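Local coordinates for transcription antitermination protein NusB (Thermotoga maritima, PDB 1TZV) that probably takes part in transcription antitermination of ribosomal RNA operons by binding the boxA sequence of the RNA, at residues 76-88 and 110-123. Numbering follows the deposited sequence.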
ATOM      1  N   ARG A  76     -14.407   7.220  -4.044  1.00 18.67           N
ATOM      2  CA  ARG A  76     -15.293   6.457  -4.915  1.00 19.29           C
ATOM      3  C   ARG A  76     -14.641   5.203  -5.461  1.00 17.76           C
ATOM      4  O   ARG A  76     -15.310   4.327  -5.997  1.00 18.28           O
ATOM      5  CB  ARG A  76     -15.808   7.343  -6.049  1.00 20.68           C
ATOM      6  CG  ARG A  76     -16.976   8.240  -5.615  1.00 27.22           C
ATOM      7  CD  ARG A  76     -17.394   9.163  -6.752  1.00 36.59           C
ATOM      8  NE  ARG A  76     -17.452   8.445  -8.022  1.00 50.26           N
ATOM      9  CZ  ARG A  76     -16.785   8.807  -9.115  1.00 44.17           C
ATOM     10  NH1 ARG A  76     -16.006   9.885  -9.095  1.00 42.59           N
ATOM     11  NH2 ARG A  76     -16.889   8.084 -10.225  1.00 46.66           N
ATOM     12  N   LEU A  77     -13.314   5.118  -5.354  1.00 16.22           N
ATOM     13  CA  LEU A  77     -12.632   3.909  -5.780  1.00 15.03           C
ATOM     14  C   LEU A  77     -13.032   2.798  -4.809  1.00 13.90           C
ATOM     15  O   LEU A  77     -13.552   3.059  -3.716  1.00 15.73           O
ATOM     16  CB  LEU A  77     -11.104   4.080  -5.712  1.00 14.89           C
ATOM     17  CG  LEU A  77     -10.485   5.092  -6.681  1.00 16.74           C
ATOM     18  CD1 LEU A  77      -8.987   5.241  -6.367  1.00 17.15           C
ATOM     19  CD2 LEU A  77     -10.700   4.639  -8.111  1.00 19.28           C
ATOM     20  N   SER A  78     -12.782   1.566  -5.223  1.00 13.70           N
ATOM     21  CA  SER A  78     -13.087   0.433  -4.365  1.00 13.58           C
ATOM     22  C   SER A  78     -12.133   0.418  -3.180  1.00 14.70           C
ATOM     23  O   SER A  78     -11.063   1.055  -3.200  1.00 15.05           O
ATOM     24  CB  SER A  78     -12.920  -0.870  -5.119  1.00 14.77           C
ATOM     25  OG  SER A  78     -11.524  -1.121  -5.359  1.00 15.77           O
ATOM     26  N   VAL A  79     -12.516  -0.300  -2.134  0.50 15.19           N
ATOM     27  CA  VAL A  79     -11.664  -0.395  -0.962  0.50 16.04           C
ATOM     28  C   VAL A  79     -10.302  -0.982  -1.372  0.50 14.39           C
ATOM     29  O   VAL A  79      -9.271  -0.608  -0.804  0.50 15.77           O
ATOM     30  CB  VAL A  79     -12.312  -1.267   0.159  0.50 15.24           C
ATOM     31  CG1 VAL A  79     -13.548  -0.564   0.733  0.50 18.11           C
ATOM     32  CG2 VAL A  79     -12.696  -2.639  -0.391  0.50 19.92           C
ATOM     33  N   VAL A  80     -10.287  -1.879  -2.354  1.00 12.93           N
ATOM     34  CA  VAL A  80      -9.028  -2.463  -2.787  1.00 12.76           C
ATOM     35  C   VAL A  80      -8.145  -1.436  -3.481  1.00 12.56           C
ATOM     36  O   VAL A  80      -6.976  -1.250  -3.103  1.00 12.98           O
ATOM     37  CB  VAL A  80      -9.236  -3.628  -3.744  1.00 12.75           C
ATOM     38  CG1 VAL A  80      -7.880  -4.137  -4.254  1.00 14.96           C
ATOM     39  CG2 VAL A  80     -10.004  -4.760  -3.037  1.00 15.92           C
ATOM     40  N   ASP A  81      -8.667  -0.742  -4.488  1.00 12.89           N
ATOM     41  CA  ASP A  81      -7.828   0.199  -5.219  1.00 14.32           C
ATOM     42  C   ASP A  81      -7.365   1.373  -4.366  1.00 13.44           C
ATOM     43  O   ASP A  81      -6.211   1.805  -4.467  1.00 14.18           O
ATOM     44  CB  ASP A  81      -8.568   0.675  -6.463  1.00 13.46           C
ATOM     45  CG  ASP A  81      -8.760  -0.435  -7.475  1.00 16.09           C
ATOM     46  OD1 ASP A  81      -8.024  -1.446  -7.386  1.00 16.91           O
ATOM     47  OD2 ASP A  81      -9.643  -0.272  -8.354  1.00 17.48           O
ATOM     48  N   ARG A  82      -8.238   1.918  -3.531  1.00 13.78           N
ATOM     49  CA  ARG A  82      -7.854   3.025  -2.669  1.00 12.96           C
ATOM     50  C   ARG A  82      -6.704   2.624  -1.743  1.00 12.62           C
ATOM     51  O   ARG A  82      -5.699   3.354  -1.592  1.00 14.14           O
ATOM     52  CB  ARG A  82      -9.072   3.469  -1.824  1.00 12.79           C
ATOM     53  CG  ARG A  82      -8.733   4.399  -0.643  1.00 14.56           C
ATOM     54  CD  ARG A  82      -9.977   5.064  -0.024  1.00 14.73           C
ATOM     55  NE  ARG A  82     -10.970   4.088   0.409  1.00 14.77           N
ATOM     56  CZ  ARG A  82     -12.043   3.754  -0.298  1.00 15.67           C
ATOM     57  NH1 ARG A  82     -12.865   2.837   0.178  1.00 17.20           N
ATOM     58  NH2 ARG A  82     -12.319   4.358  -1.449  1.00 16.69           N
ATOM     59  N   ASN A  83      -6.814   1.452  -1.136  1.00 13.24           N
ATOM     60  CA  ASN A  83      -5.778   1.039  -0.202  1.00 13.45           C
ATOM     61  C   ASN A  83      -4.509   0.514  -0.865  1.00 11.47           C
ATOM     62  O   ASN A  83      -3.417   0.663  -0.297  1.00 12.93           O
ATOM     63  CB  ASN A  83      -6.399   0.113   0.834  1.00 12.64           C
ATOM     64  CG  ASN A  83      -7.363   0.865   1.726  1.00 12.39           C
ATOM     65  OD1 ASN A  83      -8.606   0.705   1.636  1.00 16.59           O
ATOM     66  ND2 ASN A  83      -6.837   1.739   2.522  1.00 11.44           N
ATOM     67  N   VAL A  84      -4.621  -0.056  -2.056  1.00 12.82           N
ATOM     68  CA  VAL A  84      -3.413  -0.451  -2.776  1.00 13.28           C
ATOM     69  C   VAL A  84      -2.669   0.860  -3.116  1.00 12.44           C
ATOM     70  O   VAL A  84      -1.437   0.926  -2.980  1.00 12.48           O
ATOM     71  CB  VAL A  84      -3.741  -1.204  -4.085  1.00 13.30           C
ATOM     72  CG1 VAL A  84      -2.491  -1.257  -5.012  1.00 14.23           C
ATOM     73  CG2 VAL A  84      -4.180  -2.614  -3.747  1.00 14.94           C
ATOM     74  N   LEU A  85      -3.370   1.900  -3.544  1.00 12.24           N
ATOM     75  CA  LEU A  85      -2.697   3.156  -3.867  1.00 13.61           C
ATOM     76  C   LEU A  85      -2.054   3.769  -2.630  1.00 12.31           C
ATOM     77  O   LEU A  85      -0.923   4.269  -2.687  1.00 13.34           O
ATOM     78  CB  LEU A  85      -3.671   4.134  -4.536  1.00 14.01           C
ATOM     79  CG  LEU A  85      -4.073   3.733  -5.964  1.00 13.70           C
ATOM     80  CD1 LEU A  85      -5.171   4.681  -6.465  1.00 15.91           C
ATOM     81  CD2 LEU A  85      -2.865   3.783  -6.916  1.00 15.13           C
ATOM     82  N   ARG A  86      -2.731   3.731  -1.489  1.00 13.26           N
ATOM     83  CA  ARG A  86      -2.153   4.268  -0.252  1.00 12.71           C
ATOM     84  C   ARG A  86      -0.883   3.505   0.131  1.00 12.56           C
ATOM     85  O   ARG A  86       0.158   4.105   0.444  1.00 13.62           O
ATOM     86  CB  ARG A  86      -3.144   4.165   0.916  1.00 14.19           C
ATOM     87  CG  ARG A  86      -4.265   5.161   0.859  1.00 13.50           C
ATOM     88  CD  ARG A  86      -5.355   4.741   1.812  1.00 15.69           C
ATOM     89  NE  ARG A  86      -6.239   5.868   2.104  1.00 14.63           N
ATOM     90  CZ  ARG A  86      -7.416   5.753   2.718  1.00 15.15           C
ATOM     91  NH1 ARG A  86      -8.131   6.839   2.979  1.00 15.42           N
ATOM     92  NH2 ARG A  86      -7.891   4.548   3.017  1.00 16.41           N
ATOM     93  N   LEU A  87      -0.966   2.183   0.113  0.50 13.98           N
ATOM     94  CA  LEU A  87       0.154   1.318   0.473  0.50 13.59           C
ATOM     95  C   LEU A  87       1.362   1.523  -0.445  0.50 13.26           C
ATOM     96  O   LEU A  87       2.511   1.675   0.016  0.50 15.43           O
ATOM     97  CB  LEU A  87      -0.313  -0.147   0.439  0.50 16.05           C
ATOM     98  CG  LEU A  87       0.707  -1.276   0.635  0.50 19.34           C
ATOM     99  CD1 LEU A  87       1.618  -0.991   1.815  0.50 21.46           C
ATOM    100  CD2 LEU A  87      -0.049  -2.581   0.853  0.50 27.73           C
ATOM    101  N   ALA A  88       1.116   1.523  -1.746  1.00 13.14           N
ATOM    102  CA  ALA A  88       2.185   1.716  -2.724  1.00 13.00           C
ATOM    103  C   ALA A  88       2.794   3.113  -2.641  1.00 12.76           C
ATOM    104  O   ALA A  88       4.019   3.252  -2.809  1.00 14.83           O
ATOM    105  CB  ALA A  88       1.659   1.464  -4.154  1.00 13.01           C
ATOM    106  N   ILE A 110      -1.578  -6.962  -6.250  1.00 16.07           N
ATOM    107  CA  ILE A 110      -2.628  -6.939  -5.237  1.00 15.27           C
ATOM    108  C   ILE A 110      -3.929  -6.443  -5.846  1.00 16.99           C
ATOM    109  O   ILE A 110      -4.995  -7.009  -5.587  1.00 16.65           O
ATOM    110  CB  ILE A 110      -2.226  -6.057  -4.031  1.00 14.13           C
ATOM    111  CG1 ILE A 110      -0.969  -6.633  -3.362  1.00 16.58           C
ATOM    112  CG2 ILE A 110      -3.386  -6.012  -3.005  1.00 15.75           C
ATOM    113  CD1 ILE A 110      -0.437  -5.766  -2.187  1.00 16.66           C
ATOM    114  N   ALA A 111      -3.872  -5.397  -6.657  1.00 14.21           N
ATOM    115  CA  ALA A 111      -5.078  -4.871  -7.284  1.00 15.68           C
ATOM    116  C   ALA A 111      -5.739  -5.928  -8.158  1.00 15.86           C
ATOM    117  O   ALA A 111      -6.965  -6.040  -8.155  1.00 15.77           O
ATOM    118  CB  ALA A 111      -4.750  -3.637  -8.118  1.00 15.26           C
ATOM    119  N   LYS A 112      -4.958  -6.705  -8.894  1.00 16.13           N
ATOM    120  CA  LYS A 112      -5.527  -7.749  -9.750  1.00 16.51           C
ATOM    121  C   LYS A 112      -6.080  -8.900  -8.915  1.00 20.94           C
ATOM    122  O   LYS A 112      -7.119  -9.485  -9.251  1.00 20.68           O
ATOM    123  CB  LYS A 112      -4.469  -8.270 -10.713  1.00 18.87           C
ATOM    124  CG  LYS A 112      -4.143  -7.284 -11.804  1.00 20.31           C
ATOM    125  CD  LYS A 112      -3.139  -7.876 -12.792  1.00 26.14           C
ATOM    126  CE  LYS A 112      -2.902  -6.944 -13.962  1.00 36.68           C
ATOM    127  NZ  LYS A 112      -2.030  -7.595 -14.981  1.00 41.63           N
ATOM    128  N   ARG A 113      -5.404  -9.202  -7.814  1.00 18.11           N
ATOM    129  CA  ARG A 113      -5.780 -10.271  -6.893  1.00 19.75           C
ATOM    130  C   ARG A 113      -7.228 -10.134  -6.445  1.00 16.53           C
ATOM    131  O   ARG A 113      -8.003 -11.109  -6.494  1.00 18.57           O
ATOM    132  CB  ARG A 113      -4.843 -10.215  -5.666  1.00 19.89           C
ATOM    133  CG  ARG A 113      -5.065 -11.236  -4.556  1.00 20.75           C
ATOM    134  CD  ARG A 113      -4.029 -11.003  -3.434  1.00 22.27           C
ATOM    135  NE  ARG A 113      -4.226 -11.906  -2.300  1.00 22.86           N
ATOM    136  CZ  ARG A 113      -3.763 -13.149  -2.240  1.00 20.51           C
ATOM    137  NH1 ARG A 113      -4.002 -13.888  -1.173  1.00 23.95           N
ATOM    138  NH2 ARG A 113      -3.052 -13.648  -3.244  1.00 24.86           N
ATOM    139  N   TYR A 114      -7.600  -8.934  -6.026  1.00 15.54           N
ATOM    140  CA  TYR A 114      -8.931  -8.674  -5.510  1.00 16.49           C
ATOM    141  C   TYR A 114      -9.818  -7.896  -6.449  1.00 17.59           C
ATOM    142  O   TYR A 114     -10.942  -7.563  -6.079  1.00 21.19           O
ATOM    143  CB  TYR A 114      -8.853  -7.892  -4.203  1.00 18.87           C
ATOM    144  CG  TYR A 114      -8.019  -8.556  -3.145  1.00 18.64           C
ATOM    145  CD1 TYR A 114      -6.733  -8.109  -2.860  1.00 21.14           C
ATOM    146  CD2 TYR A 114      -8.516  -9.635  -2.439  1.00 17.70           C
ATOM    147  CE1 TYR A 114      -5.963  -8.736  -1.894  1.00 23.08           C
ATOM    148  CE2 TYR A 114      -7.765 -10.268  -1.464  1.00 18.04           C
ATOM    149  CZ  TYR A 114      -6.485  -9.814  -1.201  1.00 21.68           C
ATOM    150  OH  TYR A 114      -5.732 -10.440  -0.235  1.00 26.61           O
ATOM    151  N   GLY A 115      -9.316  -7.629  -7.654  1.00 16.67           N
ATOM    152  CA  GLY A 115     -10.091  -6.888  -8.637  1.00 15.65           C
ATOM    153  C   GLY A 115     -10.062  -7.590  -9.969  1.00 16.08           C
ATOM    154  O   GLY A 115     -10.252  -8.802 -10.056  1.00 18.27           O
ATOM    155  N   THR A 116      -9.825  -6.816 -11.029  1.00 17.16           N
ATOM    156  CA  THR A 116      -9.770  -7.330 -12.399  1.00 16.34           C
ATOM    157  C   THR A 116      -8.518  -6.823 -13.101  1.00 18.81           C
ATOM    158  O   THR A 116      -7.740  -6.039 -12.540  1.00 17.13           O
ATOM    159  CB  THR A 116     -10.936  -6.808 -13.246  1.00 17.92           C
ATOM    160  OG1 THR A 116     -10.805  -5.384 -13.395  1.00 18.81           O
ATOM    161  CG2 THR A 116     -12.292  -7.136 -12.580  1.00 17.79           C
ATOM    162  N   GLU A 117      -8.332  -7.258 -14.340  0.50 17.64           N
ATOM    163  CA  GLU A 117      -7.190  -6.814 -15.123  0.50 19.29           C
ATOM    164  C   GLU A 117      -7.286  -5.294 -15.259  0.50 20.01           C
ATOM    165  O   GLU A 117      -6.269  -4.598 -15.222  0.50 19.86           O
ATOM    166  CB  GLU A 117      -7.217  -7.458 -16.507  0.50 22.90           C
ATOM    167  CG  GLU A 117      -5.952  -7.241 -17.322  0.50 25.64           C
ATOM    168  CD  GLU A 117      -5.025  -8.440 -17.285  0.50 35.68           C
ATOM    169  OE1 GLU A 117      -4.790  -9.042 -18.356  0.50 42.97           O
ATOM    170  OE2 GLU A 117      -4.533  -8.786 -16.189  0.50 33.37           O
ATOM    171  N   ASN A 118      -8.503  -4.778 -15.411  1.00 17.95           N
ATOM    172  CA  ASN A 118      -8.708  -3.341 -15.541  1.00 20.55           C
ATOM    173  C   ASN A 118      -8.263  -2.613 -14.274  1.00 20.29           C
ATOM    174  O   ASN A 118      -7.736  -1.498 -14.362  1.00 19.29           O
ATOM    175  CB  ASN A 118     -10.169  -3.017 -15.853  1.00 21.05           C
ATOM    176  CG  ASN A 118     -10.564  -3.398 -17.269  1.00 34.14           C
ATOM    177  OD1 ASN A 118     -11.734  -3.310 -17.642  1.00 37.29           O
ATOM    178  ND2 ASN A 118      -9.589  -3.813 -18.064  1.00 33.44           N
ATOM    179  N   SER A 119      -8.481  -3.219 -13.100  1.00 17.03           N
ATOM    180  CA  SER A 119      -8.033  -2.620 -11.821  1.00 19.93           C
ATOM    181  C   SER A 119      -6.524  -2.472 -11.854  1.00 17.24           C
ATOM    182  O   SER A 119      -5.964  -1.427 -11.485  1.00 18.69           O
ATOM    183  CB  SER A 119      -8.318  -3.535 -10.621  1.00 17.97           C
ATOM    184  OG  SER A 119      -9.663  -3.956 -10.592  1.00 19.04           O
ATOM    185  N   GLY A 120      -5.862  -3.545 -12.253  1.00 16.55           N
ATOM    186  CA  GLY A 120      -4.417  -3.541 -12.336  1.00 20.00           C
ATOM    187  C   GLY A 120      -3.934  -2.445 -13.252  1.00 19.13           C
ATOM    188  O   GLY A 120      -3.019  -1.702 -12.895  1.00 19.00           O
ATOM    189  N   LYS A 121      -4.532  -2.323 -14.431  0.50 17.32           N
ATOM    190  CA  LYS A 121      -4.103  -1.291 -15.360  0.50 19.11           C
ATOM    191  C   LYS A 121      -4.344   0.101 -14.789  0.50 17.93           C
ATOM    192  O   LYS A 121      -3.503   0.990 -14.926  0.50 18.62           O
ATOM    193  CB  LYS A 121      -4.818  -1.460 -16.704  0.50 19.73           C
ATOM    194  CG  LYS A 121      -4.434  -2.729 -17.434  0.50 23.00           C
ATOM    195  CD  LYS A 121      -5.172  -2.842 -18.757  0.50 32.28           C
ATOM    196  CE  LYS A 121      -4.810  -4.126 -19.481  0.50 33.94           C
ATOM    197  NZ  LYS A 121      -5.509  -4.232 -20.792  0.50 39.18           N
ATOM    198  N   PHE A 122      -5.487   0.301 -14.144  1.00 16.13           N
ATOM    199  CA  PHE A 122      -5.783   1.589 -13.557  1.00 16.63           C
ATOM    200  C   PHE A 122      -4.732   1.979 -12.512  1.00 16.90           C
ATOM    201  O   PHE A 122      -4.193   3.098 -12.535  1.00 17.46           O
ATOM    202  CB  PHE A 122      -7.151   1.553 -12.906  1.00 17.72           C
ATOM    203  CG  PHE A 122      -7.444   2.761 -12.086  1.00 19.46           C
ATOM    204  CD1 PHE A 122      -7.812   3.952 -12.695  1.00 24.17           C
ATOM    205  CD2 PHE A 122      -7.322   2.719 -10.704  1.00 21.87           C
ATOM    206  CE1 PHE A 122      -8.066   5.091 -11.930  1.00 28.66           C
ATOM    207  CE2 PHE A 122      -7.572   3.843  -9.930  1.00 21.98           C
ATOM    208  CZ  PHE A 122      -7.946   5.036 -10.557  1.00 22.04           C
ATOM    209  N   VAL A 123      -4.462   1.052 -11.604  0.50 15.16           N
ATOM    210  CA  VAL A 123      -3.477   1.254 -10.553  0.50 16.26           C
ATOM    211  C   VAL A 123      -2.105   1.537 -11.166  0.50 17.32           C
ATOM    212  O   VAL A 123      -1.400   2.451 -10.733  0.50 17.51           O
ATOM    213  CB  VAL A 123      -3.382   0.001  -9.645  0.50 15.65           C
ATOM    214  CG1 VAL A 123      -2.157   0.084  -8.748  0.50 16.73           C
ATOM    215  CG2 VAL A 123      -4.642  -0.125  -8.803  0.50 23.42           C
TER
HETATM  216  O   HOH W   1      -8.775  -4.010  -7.407  1.00 21.32           O
HETATM  217  O   HOH W   2     -11.067  -2.191  -9.323  0.70 31.99           O
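Leu77, just ahead of helix 79-94, sets its CD2 methyl 3.7 Å from Phe122 CZ, the two side chains arriving from opposite directions. In the first turn of the helix, Val80 crosses Tyr114 nearly at a right angle: Val80 CG2 reaches Tyr114 CB at 3.5 Å, at the root of the tyrosine, whose ring runs on to meet that of Phe13 in helix 5-19. Ser78, the N-cap residue, accepts from Asp81 N through its OG. Asp81 swings its carboxylate to 110-123 with CG anti to the carbonyl carbon (chi1 -67°). There OD1 lies beside Ala111 CB and, in the modelled conformer of Val123, its CG2, and waters bridge the carboxylate to 110-123. One water donates to Asp81 OD1 (2.7 Å) and to Ala111 O (2.8 Å); another donates to Asp81 OD2 and Ser119 OG, at 2.6 Å from each. Ser119 OG also accepts from Thr116 N (2.9 Å), while Thr116 OG1 takes Ser119 N, the capping box that starts helix 117-134. Val84 wedges between both partner helices, CG2 against Ile110 CG2 (3.6 Å) and CG1 against Val123 CG1 in that same conformer. Leu85 follows, its methyls on Val123 and Phe122. Within this all-helical NusB fold, 79-88 thus runs nearly antiparallel to 110-114 and at 34° to 117-123 through apolar side chains, aliphatic except for the Phe122 ring, while water donation to both Asp81 oxygens, beside methyl groups, would favour the charged carboxylate.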